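Local coordinates for protein G/U mismatch-specific DNA glycosylase (Deinococcus radiodurans, PDB 2C2Q) that is a mismatch-specific DNA glycosylase of the uracil-DNA glycosylase superfamily, with an alpha/beta fold built on a central mixed sheet, at residues Y46-V60 with T160-Q174. The protein carries 1 engineered substitution. Sequence-based numbering, arbitrary orientation.
Sequences YANPENKFWRTLHAV and TSPLGHNHFRLEPWQ
With its CG anti to the backbone N (chi1 -170°), N51 turns its amide toward T160, whose OG1 sits between its own backbone N and carbonyl carbon (chi1 55°), a torsion that aims the hydroxyl at the N51 side-chain carbonyl. T160 OG1 donates to N51 OD1 at 2.7 Å, tilted 21° from the amide plane. The same OD1 accepts from F53 N at 2.9 Å, this time in the plane, a capping bond at the start of helix 53-59; two donors thus fix the amide's rotation. The backbones join directly, K52 N giving a nearly straight bond to T160 O (2.9 Å). The K52 chain runs out extended, then bends at its last two torsions, which lays CE over one face of the F168 ring as a CH-pi contact, 3.7 Å from the centroid. Its NZ goes on to H165 ND1 at 2.9 Å, somewhat out of the imidazole plane, and a water that donates to S161 O accepts a weak bond from the same amine. In this UDG-superfamily fold, the contact ties helix 53-59 and the turn before it to the loop that leads into the C-terminal helix 171-188, beside strand 28-32, whose L30 touches F53, L57 and W173. T56 OG1 bonds back to K52 O, while its methyl CG2 presses on one face of the W173 indole, 3.3 Å above the plane and toward the rim. F53 CD1 and L57 CD2 meet the far end of that indole at CH2 and CZ3, and W173 NE1 is held by P158 O. Just past the end of helix 53-59, V60 packs CG2 against W173 O and CG1 against Q174 OE1 (3.5 Å), while P162 lies against E50.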
loop_
_atom_site.group_PDB
_atom_site.type_symbol
_atom_site.label_atom_id
_atom_site.label_comp_id
_atom_site.label_asym_id
_atom_site.label_seq_id
_atom_site.Cartn_x
_atom_site.Cartn_y
_atom_site.Cartn_z
ATOM N N TYR A 46 1.761 3.045 -9.155
ATOM C CA TYR A 46 1.377 1.880 -10.000
ATOM C C TYR A 46 1.030 2.364 -11.402
ATOM O O TYR A 46 -0.082 2.058 -11.937
ATOM C CB TYR A 46 0.194 1.151 -9.331
ATOM C CG TYR A 46 0.506 0.749 -7.919
ATOM C CD1 TYR A 46 1.325 -0.379 -7.631
ATOM C CD2 TYR A 46 0.009 1.495 -6.857
ATOM C CE1 TYR A 46 1.634 -0.713 -6.320
ATOM C CE2 TYR A 46 0.295 1.173 -5.527
ATOM C CZ TYR A 46 1.125 0.070 -5.241
ATOM O OH TYR A 46 1.451 -0.286 -3.963
ATOM N N ALA A 47 1.965 3.149 -11.981
ATOM C CA ALA A 47 1.744 3.811 -13.252
ATOM C C ALA A 47 2.090 2.958 -14.491
ATOM O O ALA A 47 1.771 3.367 -15.617
ATOM C CB ALA A 47 2.488 5.196 -13.310
ATOM N N ASN A 48 2.783 1.838 -14.296
ATOM C CA ASN A 48 3.069 0.908 -15.401
ATOM C C ASN A 48 1.711 0.429 -15.882
ATOM O O ASN A 48 0.888 -0.063 -15.113
ATOM C CB ASN A 48 3.924 -0.251 -14.927
ATOM C CG ASN A 48 4.173 -1.283 -16.023
ATOM O OD1 ASN A 48 3.294 -1.538 -16.850
ATOM N ND2 ASN A 48 5.350 -1.865 -16.031
ATOM N N PRO A 49 1.438 0.650 -17.158
ATOM C CA PRO A 49 0.096 0.413 -17.665
ATOM C C PRO A 49 -0.331 -1.063 -17.565
ATOM O O PRO A 49 -1.514 -1.323 -17.616
ATOM C CB PRO A 49 0.188 0.821 -19.137
ATOM C CG PRO A 49 1.403 1.665 -19.234
ATOM C CD PRO A 49 2.378 1.161 -18.183
ATOM N N GLU A 50 0.608 -2.001 -17.429
ATOM C CA GLU A 50 0.286 -3.446 -17.260
ATOM C C GLU A 50 0.168 -3.860 -15.774
ATOM O O GLU A 50 -0.095 -5.036 -15.453
ATOM C CB GLU A 50 1.331 -4.306 -17.949
ATOM C CG GLU A 50 1.374 -4.054 -19.449
ATOM C CD GLU A 50 2.313 -5.001 -20.157
ATOM O OE1 GLU A 50 3.534 -4.952 -19.877
ATOM O OE2 GLU A 50 1.826 -5.805 -20.994
ATOM N N ASN A 51 0.469 -2.926 -14.859
ATOM C CA ASN A 51 0.297 -3.192 -13.449
ATOM C C ASN A 51 -1.206 -3.201 -13.174
ATOM O O ASN A 51 -1.897 -2.273 -13.595
ATOM C CB ASN A 51 0.997 -2.101 -12.572
ATOM C CG ASN A 51 1.021 -2.516 -11.118
ATOM O OD1 ASN A 51 -0.045 -2.671 -10.507
ATOM N ND2 ASN A 51 2.215 -2.760 -10.558
ATOM N N LYS A 52 -1.717 -4.230 -12.473
ATOM C CA LYS A 52 -3.184 -4.432 -12.305
ATOM C C LYS A 52 -3.783 -3.624 -11.132
ATOM O O LYS A 52 -4.968 -3.727 -10.853
ATOM C CB LYS A 52 -3.521 -5.927 -12.013
ATOM C CG LYS A 52 -2.985 -6.900 -13.028
ATOM C CD LYS A 52 -3.550 -8.338 -12.742
ATOM C CE LYS A 52 -2.397 -9.213 -12.333
ATOM N NZ LYS A 52 -1.473 -9.439 -13.454
ATOM N N PHE A 53 -2.962 -2.808 -10.414
ATOM C CA PHE A 53 -3.455 -2.194 -9.196
ATOM C C PHE A 53 -4.750 -1.361 -9.393
ATOM O O PHE A 53 -5.720 -1.576 -8.629
ATOM C CB PHE A 53 -2.357 -1.254 -8.671
ATOM C CG PHE A 53 -2.717 -0.566 -7.375
ATOM C CD1 PHE A 53 -2.526 -1.175 -6.139
ATOM C CD2 PHE A 53 -3.158 0.781 -7.400
ATOM C CE1 PHE A 53 -2.827 -0.476 -4.943
ATOM C CE2 PHE A 53 -3.460 1.445 -6.211
ATOM C CZ PHE A 53 -3.309 0.833 -5.014
ATOM N N TRP A 54 -4.751 -0.383 -10.299
ATOM C CA TRP A 54 -5.905 0.544 -10.483
ATOM C C TRP A 54 -7.191 -0.204 -10.925
ATOM O O TRP A 54 -8.247 -0.011 -10.317
ATOM C CB TRP A 54 -5.582 1.701 -11.384
ATOM C CG TRP A 54 -4.507 2.559 -10.776
ATOM C CD1 TRP A 54 -3.244 2.682 -11.220
ATOM C CD2 TRP A 54 -4.600 3.356 -9.553
ATOM N NE1 TRP A 54 -2.522 3.537 -10.398
ATOM C CE2 TRP A 54 -3.303 3.929 -9.342
ATOM C CE3 TRP A 54 -5.618 3.612 -8.611
ATOM C CZ2 TRP A 54 -3.034 4.819 -8.294
ATOM C CZ3 TRP A 54 -5.339 4.477 -7.531
ATOM C CH2 TRP A 54 -4.048 5.064 -7.387
ATOM N N ARG A 55 -7.006 -1.143 -11.840
ATOM C CA ARG A 55 -8.119 -2.076 -12.249
ATOM C C ARG A 55 -8.636 -2.826 -11.023
ATOM O O ARG A 55 -9.856 -2.916 -10.808
ATOM C CB ARG A 55 -7.567 -3.075 -13.246
ATOM C CG ARG A 55 -8.518 -4.150 -13.805
ATOM C CD ARG A 55 -7.749 -4.933 -14.939
ATOM N NE ARG A 55 -6.568 -4.122 -15.333
ATOM C CZ ARG A 55 -5.375 -4.600 -15.703
ATOM N NH1 ARG A 55 -5.167 -5.921 -15.807
ATOM N NH2 ARG A 55 -4.383 -3.751 -16.004
ATOM N N THR A 56 -7.722 -3.397 -10.226
ATOM C CA THR A 56 -8.093 -4.195 -9.091
ATOM C C THR A 56 -8.874 -3.397 -8.056
ATOM O O THR A 56 -9.923 -3.824 -7.595
ATOM C CB THR A 56 -6.843 -4.928 -8.472
ATOM O OG1 THR A 56 -6.230 -5.772 -9.484
ATOM C CG2 THR A 56 -7.215 -5.814 -7.272
ATOM N N LEU A 57 -8.412 -2.190 -7.704
ATOM C CA LEU A 57 -9.234 -1.401 -6.782
ATOM C C LEU A 57 -10.680 -1.207 -7.274
ATOM O O LEU A 57 -11.580 -1.208 -6.444
ATOM C CB LEU A 57 -8.626 0.001 -6.573
ATOM C CG LEU A 57 -7.244 0.133 -5.916
ATOM C CD1 LEU A 57 -6.978 1.530 -5.396
ATOM C CD2 LEU A 57 -6.719 -0.881 -4.988
ATOM N N HIS A 58 -10.854 -0.952 -8.568
ATOM C CA HIS A 58 -12.195 -0.790 -9.197
ATOM C C HIS A 58 -12.958 -2.128 -9.108
ATOM O O HIS A 58 -14.121 -2.160 -8.643
ATOM C CB HIS A 58 -12.064 -0.382 -10.630
ATOM C CG HIS A 58 -13.381 -0.114 -11.293
ATOM N ND1 HIS A 58 -13.557 -0.204 -12.661
ATOM C CD2 HIS A 58 -14.569 0.275 -10.774
ATOM C CE1 HIS A 58 -14.813 0.101 -12.950
ATOM N NE2 HIS A 58 -15.447 0.398 -11.826
ATOM N N ALA A 59 -12.276 -3.213 -9.503
ATOM C CA ALA A 59 -12.870 -4.573 -9.575
ATOM C C ALA A 59 -13.484 -4.959 -8.247
ATOM O O ALA A 59 -14.590 -5.565 -8.222
ATOM C CB ALA A 59 -11.823 -5.630 -9.958
ATOM N N VAL A 60 -12.786 -4.644 -7.153
ATOM C CA VAL A 60 -13.151 -5.068 -5.798
ATOM C C VAL A 60 -13.949 -4.050 -4.983
ATOM O O VAL A 60 -14.229 -4.268 -3.799
ATOM C CB VAL A 60 -11.955 -5.651 -4.976
ATOM C CG1 VAL A 60 -11.218 -6.743 -5.765
ATOM C CG2 VAL A 60 -10.923 -4.554 -4.531
ATOM N N THR A 160 0.342 -6.890 -7.868
ATOM C CA THR A 160 -0.329 -6.569 -9.108
ATOM C C THR A 160 0.688 -6.289 -10.219
ATOM O O THR A 160 0.311 -5.878 -11.299
ATOM C CB THR A 160 -1.270 -5.376 -8.926
ATOM O OG1 THR A 160 -0.507 -4.277 -8.379
ATOM C CG2 THR A 160 -2.381 -5.697 -7.885
ATOM N N SER A 161 1.982 -6.470 -9.926
ATOM C CA SER A 161 3.008 -6.204 -10.911
ATOM C C SER A 161 2.954 -7.245 -12.046
ATOM O O SER A 161 2.522 -8.381 -11.792
ATOM C CB SER A 161 4.340 -6.118 -10.189
ATOM O OG SER A 161 5.191 -7.102 -10.711
ATOM N N PRO A 162 3.315 -6.847 -13.277
ATOM C CA PRO A 162 3.143 -7.714 -14.456
ATOM C C PRO A 162 3.871 -9.043 -14.303
ATOM O O PRO A 162 3.307 -10.079 -14.692
ATOM C CB PRO A 162 3.689 -6.866 -15.620
ATOM C CG PRO A 162 3.654 -5.481 -15.148
ATOM C CD PRO A 162 3.857 -5.521 -13.643
ATOM N N LEU A 163 5.053 -9.009 -13.694
ATOM C CA LEU A 163 5.858 -10.185 -13.334
ATOM C C LEU A 163 5.149 -11.176 -12.381
ATOM O O LEU A 163 5.767 -12.178 -11.940
ATOM C CB LEU A 163 7.150 -9.714 -12.623
ATOM C CG LEU A 163 8.431 -9.289 -13.363
ATOM C CD1 LEU A 163 8.929 -7.964 -12.803
ATOM C CD2 LEU A 163 9.562 -10.346 -13.279
ATOM N N GLY A 164 3.896 -10.889 -12.008
ATOM C CA GLY A 164 3.212 -11.711 -11.012
ATOM C C GLY A 164 1.852 -12.186 -11.464
ATOM O O GLY A 164 1.107 -12.703 -10.647
ATOM N N HIS A 165 1.532 -12.001 -12.749
ATOM C CA HIS A 165 0.198 -12.287 -13.344
ATOM C C HIS A 165 -0.243 -13.739 -13.011
ATOM O O HIS A 165 -1.404 -13.994 -12.657
ATOM C CB HIS A 165 0.267 -11.999 -14.865
ATOM C CG HIS A 165 -1.025 -12.195 -15.605
ATOM N ND1 HIS A 165 -1.962 -11.193 -15.760
ATOM C CD2 HIS A 165 -1.510 -13.265 -16.282
ATOM C CE1 HIS A 165 -2.980 -11.643 -16.474
ATOM N NE2 HIS A 165 -2.732 -12.898 -16.805
ATOM N N ASN A 166 0.669 -14.656 -13.325
ATOM C CA ASN A 166 1.284 -15.624 -12.427
ATOM C C ASN A 166 0.519 -16.021 -11.150
ATOM O O ASN A 166 -0.531 -16.729 -11.163
ATOM C CB ASN A 166 2.599 -14.908 -12.013
ATOM C CG ASN A 166 3.736 -15.827 -11.610
ATOM O OD1 ASN A 166 4.572 -15.421 -10.775
ATOM N ND2 ASN A 166 3.822 -17.039 -12.212
ATOM N N HIS A 167 1.125 -15.543 -10.060
ATOM C CA HIS A 167 0.772 -15.806 -8.677
ATOM C C HIS A 167 -0.334 -14.876 -8.177
ATOM O O HIS A 167 -0.814 -15.005 -7.050
ATOM C CB HIS A 167 2.003 -15.578 -7.820
ATOM C CG HIS A 167 3.076 -16.596 -8.018
ATOM N ND1 HIS A 167 4.412 -16.261 -8.105
ATOM C CD2 HIS A 167 3.012 -17.946 -8.139
ATOM C CE1 HIS A 167 5.125 -17.365 -8.272
ATOM N NE2 HIS A 167 4.300 -18.399 -8.292
ATOM N N PHE A 168 -0.744 -13.951 -9.029
ATOM C CA PHE A 168 -1.771 -13.024 -8.661
ATOM C C PHE A 168 -3.067 -13.762 -8.308
ATOM O O PHE A 168 -3.434 -14.743 -8.978
ATOM C CB PHE A 168 -2.016 -12.030 -9.797
ATOM C CG PHE A 168 -3.057 -11.045 -9.473
ATOM C CD1 PHE A 168 -2.802 -10.051 -8.496
ATOM C CD2 PHE A 168 -4.307 -11.105 -10.072
ATOM C CE1 PHE A 168 -3.787 -9.151 -8.162
ATOM C CE2 PHE A 168 -5.318 -10.194 -9.751
ATOM C CZ PHE A 168 -5.054 -9.192 -8.784
ATOM N N ARG A 169 -3.735 -13.332 -7.236
ATOM C CA ARG A 169 -5.037 -13.913 -6.876
ATOM C C ARG A 169 -5.928 -12.793 -6.390
ATOM O O ARG A 169 -5.473 -11.976 -5.590
ATOM C CB ARG A 169 -4.909 -14.925 -5.744
ATOM C CG ARG A 169 -4.278 -16.265 -6.146
ATOM C CD ARG A 169 -5.085 -17.023 -7.189
ATOM N NE ARG A 169 -4.421 -18.298 -7.513
ATOM C CZ ARG A 169 -3.355 -18.463 -8.317
ATOM N NH1 ARG A 169 -2.730 -17.432 -8.898
ATOM N NH2 ARG A 169 -2.897 -19.709 -8.524
ATOM N N LEU A 170 -7.180 -12.788 -6.835
ATOM C CA LEU A 170 -8.117 -11.719 -6.477
ATOM C C LEU A 170 -8.668 -11.897 -5.084
ATOM O O LEU A 170 -9.082 -10.916 -4.436
ATOM C CB LEU A 170 -9.250 -11.601 -7.494
ATOM C CG LEU A 170 -9.031 -10.812 -8.784
ATOM C CD1 LEU A 170 -10.099 -11.097 -9.861
ATOM C CD2 LEU A 170 -9.027 -9.260 -8.432
ATOM N N GLU A 171 -8.728 -13.144 -4.602
ATOM C CA GLU A 171 -9.400 -13.376 -3.319
ATOM C C GLU A 171 -8.958 -12.390 -2.214
ATOM O O GLU A 171 -9.841 -11.815 -1.570
ATOM C CB GLU A 171 -9.224 -14.810 -2.798
ATOM C CG GLU A 171 -10.186 -15.126 -1.654
ATOM C CD GLU A 171 -10.106 -16.592 -1.233
ATOM O OE1 GLU A 171 -9.092 -17.271 -1.583
ATOM O OE2 GLU A 171 -11.044 -17.054 -0.533
ATOM N N PRO A 172 -7.640 -12.232 -1.965
ATOM C CA PRO A 172 -7.195 -11.355 -0.856
ATOM C C PRO A 172 -7.620 -9.886 -1.037
ATOM O O PRO A 172 -8.025 -9.238 -0.025
ATOM C CB PRO A 172 -5.665 -11.536 -0.862
ATOM C CG PRO A 172 -5.473 -12.925 -1.529
ATOM C CD PRO A 172 -6.470 -12.894 -2.604
ATOM N N TRP A 173 -7.587 -9.404 -2.281
ATOM C CA TRP A 173 -7.999 -8.050 -2.661
ATOM C C TRP A 173 -9.545 -7.868 -2.517
ATOM O O TRP A 173 -10.048 -6.824 -2.140
ATOM C CB TRP A 173 -7.590 -7.737 -4.123
ATOM C CG TRP A 173 -6.134 -7.577 -4.312
ATOM C CD1 TRP A 173 -5.197 -8.554 -4.571
ATOM C CD2 TRP A 173 -5.409 -6.332 -4.247
ATOM N NE1 TRP A 173 -3.929 -8.003 -4.653
ATOM C CE2 TRP A 173 -4.027 -6.637 -4.497
ATOM C CE3 TRP A 173 -5.791 -4.984 -4.041
ATOM C CZ2 TRP A 173 -3.009 -5.653 -4.474
ATOM C CZ3 TRP A 173 -4.754 -3.980 -4.036
ATOM C CH2 TRP A 173 -3.399 -4.332 -4.268
ATOM N N GLN A 174 -10.321 -8.882 -2.914
ATOM C CA GLN A 174 -11.742 -8.753 -2.766
ATOM C C GLN A 174 -12.134 -8.801 -1.283
ATOM O O GLN A 174 -13.058 -8.073 -0.864
ATOM C CB GLN A 174 -12.452 -9.900 -3.501
ATOM C CG GLN A 174 -13.936 -9.757 -3.419
ATOM C CD GLN A 174 -14.489 -8.602 -4.189
ATOM O OE1 GLN A 174 -14.256 -8.453 -5.396
ATOM N NE2 GLN A 174 -15.250 -7.764 -3.498
HETATM O O HOH W 1 0.349 -9.628 -10.874
#